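Local coordinates for protein D-alanyl-D-alanine carboxypeptidase (Vibrio cholerae, PDB 5TR7) that probably trims the C-terminal D-alanine from peptidoglycan precursor peptides, as a penicillin-binding serine carboxypeptidase of the S11 family, at residues N187-K201 against N211-L223. Residues are numbered along the deposited sequence; the frame is centred on the assembly and turned at random.
Sequences NGLLWDKSMNVDGIK and NLVSSATEGNMRL. With NO2 (nitrite ion), chain F.
Leu-212 sends CD2 to within 4.1 Å of Leu-189 CD1, joining the 3-10 turn 188-191 to the antiparallel hairpin of strands 196-205 and 209-218, at one margin of the five-stranded sheet of the serine beta-lactamase/DD-peptidase fold. Val-197 CG2 meets Ala-216 CB on the same face. On the side of the sheet that carries Val-213, Ile-200 CD1 lies 3.9 Å from Val-213 CG1, and both side chains also touch Met-39 of helix 37-50. Ile-200 and Lys-201 together face Val-213 in a classic beta bulge, entered through the cis peptide bond before Ile-200: Val-213 O accepts from Ile-200 N and Lys-201 N, both in its carbonyl plane. Val-213 N returns a nearly straight bond (173°) to Lys-201 O. Lys-201 NZ, of a predicted substrate-binding residue, is hydrogen-bonded to OG of Ser-98, predicted to belong to the active site. Toward the polar edge, Asp-198 and Arg-222 form a two-pronged, end-on salt bridge through syn lone pairs, planes 10° apart, OD2 to NH1 at 2.9 Å and OD1 to NH2 at 3.1 Å; Tyr-168 OH is hydrogen-bonded to Asp-198 OD1. The arginine chain, bent at chi3 (-79°), brings its guanidinium under Thr-217 CG2, which covers one face. In-plane bonding then fixes its rotation: NH2 also donates to Ser-215 OG at 2.7 Å, and that hydroxyl donates to Leu-223 O.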
# COMPACT_ATOMS: atom_id res chain seq x y z
N ASN A 187 -0.80 6.50 -8.19
CA ASN A 187 -1.77 5.61 -8.81
C ASN A 187 -2.59 6.41 -9.87
O ASN A 187 -3.64 7.02 -9.59
CB ASN A 187 -2.66 5.04 -7.74
CG ASN A 187 -3.68 4.10 -8.27
OD1 ASN A 187 -3.63 3.67 -9.42
ND2 ASN A 187 -4.64 3.76 -7.42
N GLY A 188 -2.09 6.40 -11.08
CA GLY A 188 -2.67 7.11 -12.21
C GLY A 188 -4.08 6.68 -12.55
O GLY A 188 -4.88 7.49 -13.02
N LEU A 189 -4.43 5.44 -12.21
CA LEU A 189 -5.80 4.98 -12.45
C LEU A 189 -6.86 5.76 -11.70
O LEU A 189 -8.03 5.74 -12.10
CB LEU A 189 -5.95 3.48 -12.21
CG LEU A 189 -5.27 2.56 -13.24
CD1 LEU A 189 -5.57 1.15 -12.81
CD2 LEU A 189 -5.75 2.75 -14.69
N LEU A 190 -6.45 6.52 -10.69
CA LEU A 190 -7.41 7.39 -9.96
C LEU A 190 -8.01 8.45 -10.88
O LEU A 190 -9.07 8.96 -10.59
CB LEU A 190 -6.72 8.08 -8.82
CG LEU A 190 -6.27 7.17 -7.67
CD1 LEU A 190 -5.42 8.01 -6.69
CD2 LEU A 190 -7.44 6.51 -6.97
N TRP A 191 -7.30 8.80 -11.97
CA TRP A 191 -7.74 9.83 -12.92
C TRP A 191 -8.54 9.25 -14.11
O TRP A 191 -9.07 10.00 -14.94
CB TRP A 191 -6.48 10.55 -13.47
CG TRP A 191 -5.93 11.58 -12.59
CD1 TRP A 191 -6.20 12.92 -12.65
CD2 TRP A 191 -5.01 11.42 -11.50
NE1 TRP A 191 -5.50 13.59 -11.68
CE2 TRP A 191 -4.78 12.70 -10.95
CE3 TRP A 191 -4.35 10.32 -10.94
CZ2 TRP A 191 -3.93 12.91 -9.86
CZ3 TRP A 191 -3.52 10.54 -9.83
CH2 TRP A 191 -3.28 11.81 -9.35
N ASP A 192 -8.60 7.93 -14.22
CA ASP A 192 -9.34 7.30 -15.31
C ASP A 192 -10.84 7.52 -15.12
O ASP A 192 -11.46 7.05 -14.18
CB ASP A 192 -9.01 5.82 -15.39
CG ASP A 192 -9.61 5.13 -16.59
OD1 ASP A 192 -10.78 5.35 -16.96
OD2 ASP A 192 -8.89 4.32 -17.13
N LYS A 193 -11.43 8.18 -16.09
CA LYS A 193 -12.86 8.49 -16.07
C LYS A 193 -13.81 7.36 -16.39
O LYS A 193 -14.97 7.42 -16.01
CB LYS A 193 -13.08 9.68 -17.03
CG LYS A 193 -12.51 10.94 -16.36
CD LYS A 193 -12.04 11.99 -17.34
CE LYS A 193 -10.71 11.54 -17.96
NZ LYS A 193 -10.24 12.44 -19.06
N SER A 194 -13.38 6.40 -17.21
CA SER A 194 -14.20 5.24 -17.55
C SER A 194 -14.35 4.24 -16.38
O SER A 194 -15.21 3.38 -16.45
CB SER A 194 -13.65 4.48 -18.78
OG SER A 194 -12.36 3.90 -18.55
N MET A 195 -13.52 4.33 -15.36
CA MET A 195 -13.52 3.35 -14.24
C MET A 195 -13.55 4.02 -12.87
O MET A 195 -13.13 5.14 -12.73
CB MET A 195 -12.28 2.47 -14.23
CG MET A 195 -12.33 1.17 -15.01
SD MET A 195 -11.44 -0.21 -14.11
CE MET A 195 -11.67 -1.49 -15.41
N ASN A 196 -14.06 3.30 -11.88
CA ASN A 196 -14.12 3.79 -10.51
C ASN A 196 -13.06 3.04 -9.68
O ASN A 196 -13.36 2.13 -8.92
CB ASN A 196 -15.52 3.65 -9.92
CG ASN A 196 -16.63 4.27 -10.84
OD1 ASN A 196 -17.11 5.41 -10.63
ND2 ASN A 196 -16.98 3.54 -11.93
N VAL A 197 -11.81 3.43 -9.88
CA VAL A 197 -10.66 2.93 -9.16
C VAL A 197 -10.45 3.87 -8.00
O VAL A 197 -10.29 5.08 -8.18
CB VAL A 197 -9.42 3.00 -10.04
CG1 VAL A 197 -8.22 2.50 -9.27
CG2 VAL A 197 -9.65 2.15 -11.29
N ASP A 198 -10.49 3.35 -6.78
CA ASP A 198 -10.35 4.17 -5.60
C ASP A 198 -9.17 3.73 -4.69
O ASP A 198 -9.09 4.11 -3.54
CB ASP A 198 -11.73 4.21 -4.87
CG ASP A 198 -12.17 2.84 -4.37
OD1 ASP A 198 -11.39 1.86 -4.54
OD2 ASP A 198 -13.31 2.75 -3.84
N GLY A 199 -8.25 2.94 -5.24
CA GLY A 199 -7.06 2.52 -4.55
C GLY A 199 -6.21 1.65 -5.48
O GLY A 199 -6.59 1.40 -6.60
N ILE A 200 -5.10 1.11 -4.99
CA ILE A 200 -4.67 1.27 -3.62
C ILE A 200 -3.27 1.86 -3.53
O ILE A 200 -3.09 3.00 -3.16
CB ILE A 200 -4.72 -0.07 -2.86
CG1 ILE A 200 -6.05 -0.78 -3.11
CG2 ILE A 200 -4.43 0.11 -1.38
CD1 ILE A 200 -6.30 -1.97 -2.17
N LYS A 201 -2.26 1.08 -3.87
CA LYS A 201 -0.92 1.54 -3.66
C LYS A 201 0.01 1.07 -4.74
O LYS A 201 0.00 -0.04 -5.19
CB LYS A 201 -0.42 0.99 -2.31
CG LYS A 201 0.93 1.49 -1.82
CD LYS A 201 0.80 2.91 -1.34
CE LYS A 201 2.14 3.52 -0.94
NZ LYS A 201 3.03 3.91 -2.07
N ASN A 211 4.98 -2.07 -9.65
CA ASN A 211 3.88 -2.75 -9.08
C ASN A 211 2.67 -1.86 -8.81
O ASN A 211 2.82 -0.72 -8.47
CB ASN A 211 4.34 -3.24 -7.73
CG ASN A 211 5.62 -4.02 -7.81
OD1 ASN A 211 5.85 -4.78 -8.76
ND2 ASN A 211 6.47 -3.84 -6.81
N LEU A 212 1.48 -2.48 -8.81
CA LEU A 212 0.29 -1.82 -8.38
C LEU A 212 -0.69 -2.75 -7.70
O LEU A 212 -0.98 -3.81 -8.22
CB LEU A 212 -0.42 -1.20 -9.59
CG LEU A 212 -1.72 -0.45 -9.24
CD1 LEU A 212 -1.55 0.65 -8.20
CD2 LEU A 212 -2.26 0.19 -10.53
N VAL A 213 -1.23 -2.32 -6.57
CA VAL A 213 -2.34 -3.01 -5.91
C VAL A 213 -3.51 -2.07 -6.18
O VAL A 213 -3.48 -0.96 -5.70
CB VAL A 213 -2.16 -3.23 -4.42
CG1 VAL A 213 -3.35 -3.94 -3.83
CG2 VAL A 213 -1.00 -4.11 -4.23
N SER A 214 -4.52 -2.52 -6.92
CA SER A 214 -5.64 -1.66 -7.21
C SER A 214 -6.96 -2.25 -6.77
O SER A 214 -7.01 -3.42 -6.52
CB SER A 214 -5.70 -1.39 -8.73
OG SER A 214 -5.78 -2.62 -9.45
N SER A 215 -8.00 -1.41 -6.63
CA SER A 215 -9.32 -1.86 -6.36
C SER A 215 -10.26 -0.94 -7.12
O SER A 215 -9.99 0.22 -7.23
CB SER A 215 -9.66 -1.87 -4.85
OG SER A 215 -10.94 -2.45 -4.62
N ALA A 216 -11.40 -1.47 -7.56
CA ALA A 216 -12.37 -0.71 -8.30
C ALA A 216 -13.72 -1.29 -8.12
O ALA A 216 -13.86 -2.46 -7.75
CB ALA A 216 -12.01 -0.75 -9.82
N THR A 217 -14.72 -0.45 -8.41
CA THR A 217 -16.09 -0.88 -8.35
C THR A 217 -16.80 -0.58 -9.67
O THR A 217 -16.38 0.30 -10.44
CB THR A 217 -16.89 -0.20 -7.23
OG1 THR A 217 -16.89 1.19 -7.41
CG2 THR A 217 -16.30 -0.51 -5.85
N GLU A 218 -17.86 -1.33 -9.91
CA GLU A 218 -18.73 -1.19 -11.12
C GLU A 218 -20.02 -1.91 -10.74
O GLU A 218 -20.02 -3.11 -10.43
CB GLU A 218 -18.07 -1.77 -12.40
CG GLU A 218 -18.91 -1.56 -13.66
CD GLU A 218 -18.43 -2.34 -14.90
OE1 GLU A 218 -19.23 -3.20 -15.39
OE2 GLU A 218 -17.28 -2.15 -15.38
N GLY A 219 -21.10 -1.16 -10.65
CA GLY A 219 -22.34 -1.72 -10.20
C GLY A 219 -22.17 -2.23 -8.79
O GLY A 219 -21.64 -1.53 -7.93
N ASN A 220 -22.61 -3.47 -8.55
CA ASN A 220 -22.46 -4.08 -7.26
C ASN A 220 -21.20 -4.86 -7.12
O ASN A 220 -21.06 -5.57 -6.11
CB ASN A 220 -23.63 -5.02 -6.98
CG ASN A 220 -24.88 -4.28 -6.64
OD1 ASN A 220 -24.95 -3.02 -6.70
ND2 ASN A 220 -25.88 -5.01 -6.31
N MET A 221 -20.26 -4.69 -8.05
CA MET A 221 -19.02 -5.43 -7.98
C MET A 221 -17.86 -4.65 -7.43
O MET A 221 -17.80 -3.44 -7.58
CB MET A 221 -18.64 -5.91 -9.37
CG MET A 221 -19.65 -6.86 -10.00
SD MET A 221 -19.24 -7.30 -11.72
CE MET A 221 -19.83 -5.91 -12.73
N ARG A 222 -16.96 -5.36 -6.77
CA ARG A 222 -15.72 -4.78 -6.31
C ARG A 222 -14.65 -5.81 -6.51
O ARG A 222 -14.81 -7.01 -6.13
CB ARG A 222 -15.69 -4.28 -4.89
CG ARG A 222 -14.29 -3.72 -4.51
CD ARG A 222 -14.14 -3.21 -3.08
NE ARG A 222 -14.69 -1.87 -2.85
CZ ARG A 222 -14.08 -0.74 -3.15
NH1 ARG A 222 -14.68 0.36 -2.89
NH2 ARG A 222 -12.89 -0.71 -3.79
N LEU A 223 -13.57 -5.36 -7.15
CA LEU A 223 -12.45 -6.23 -7.40
C LEU A 223 -11.21 -5.67 -6.80
O LEU A 223 -11.10 -4.48 -6.65
CB LEU A 223 -12.19 -6.36 -8.89
CG LEU A 223 -13.33 -6.90 -9.76
CD1 LEU A 223 -13.00 -6.62 -11.25
CD2 LEU A 223 -13.53 -8.40 -9.48
N NO2 F . 0.61 4.16 -12.17
O1 NO2 F . 0.04 5.14 -12.60
O2 NO2 F . 1.95 4.15 -12.50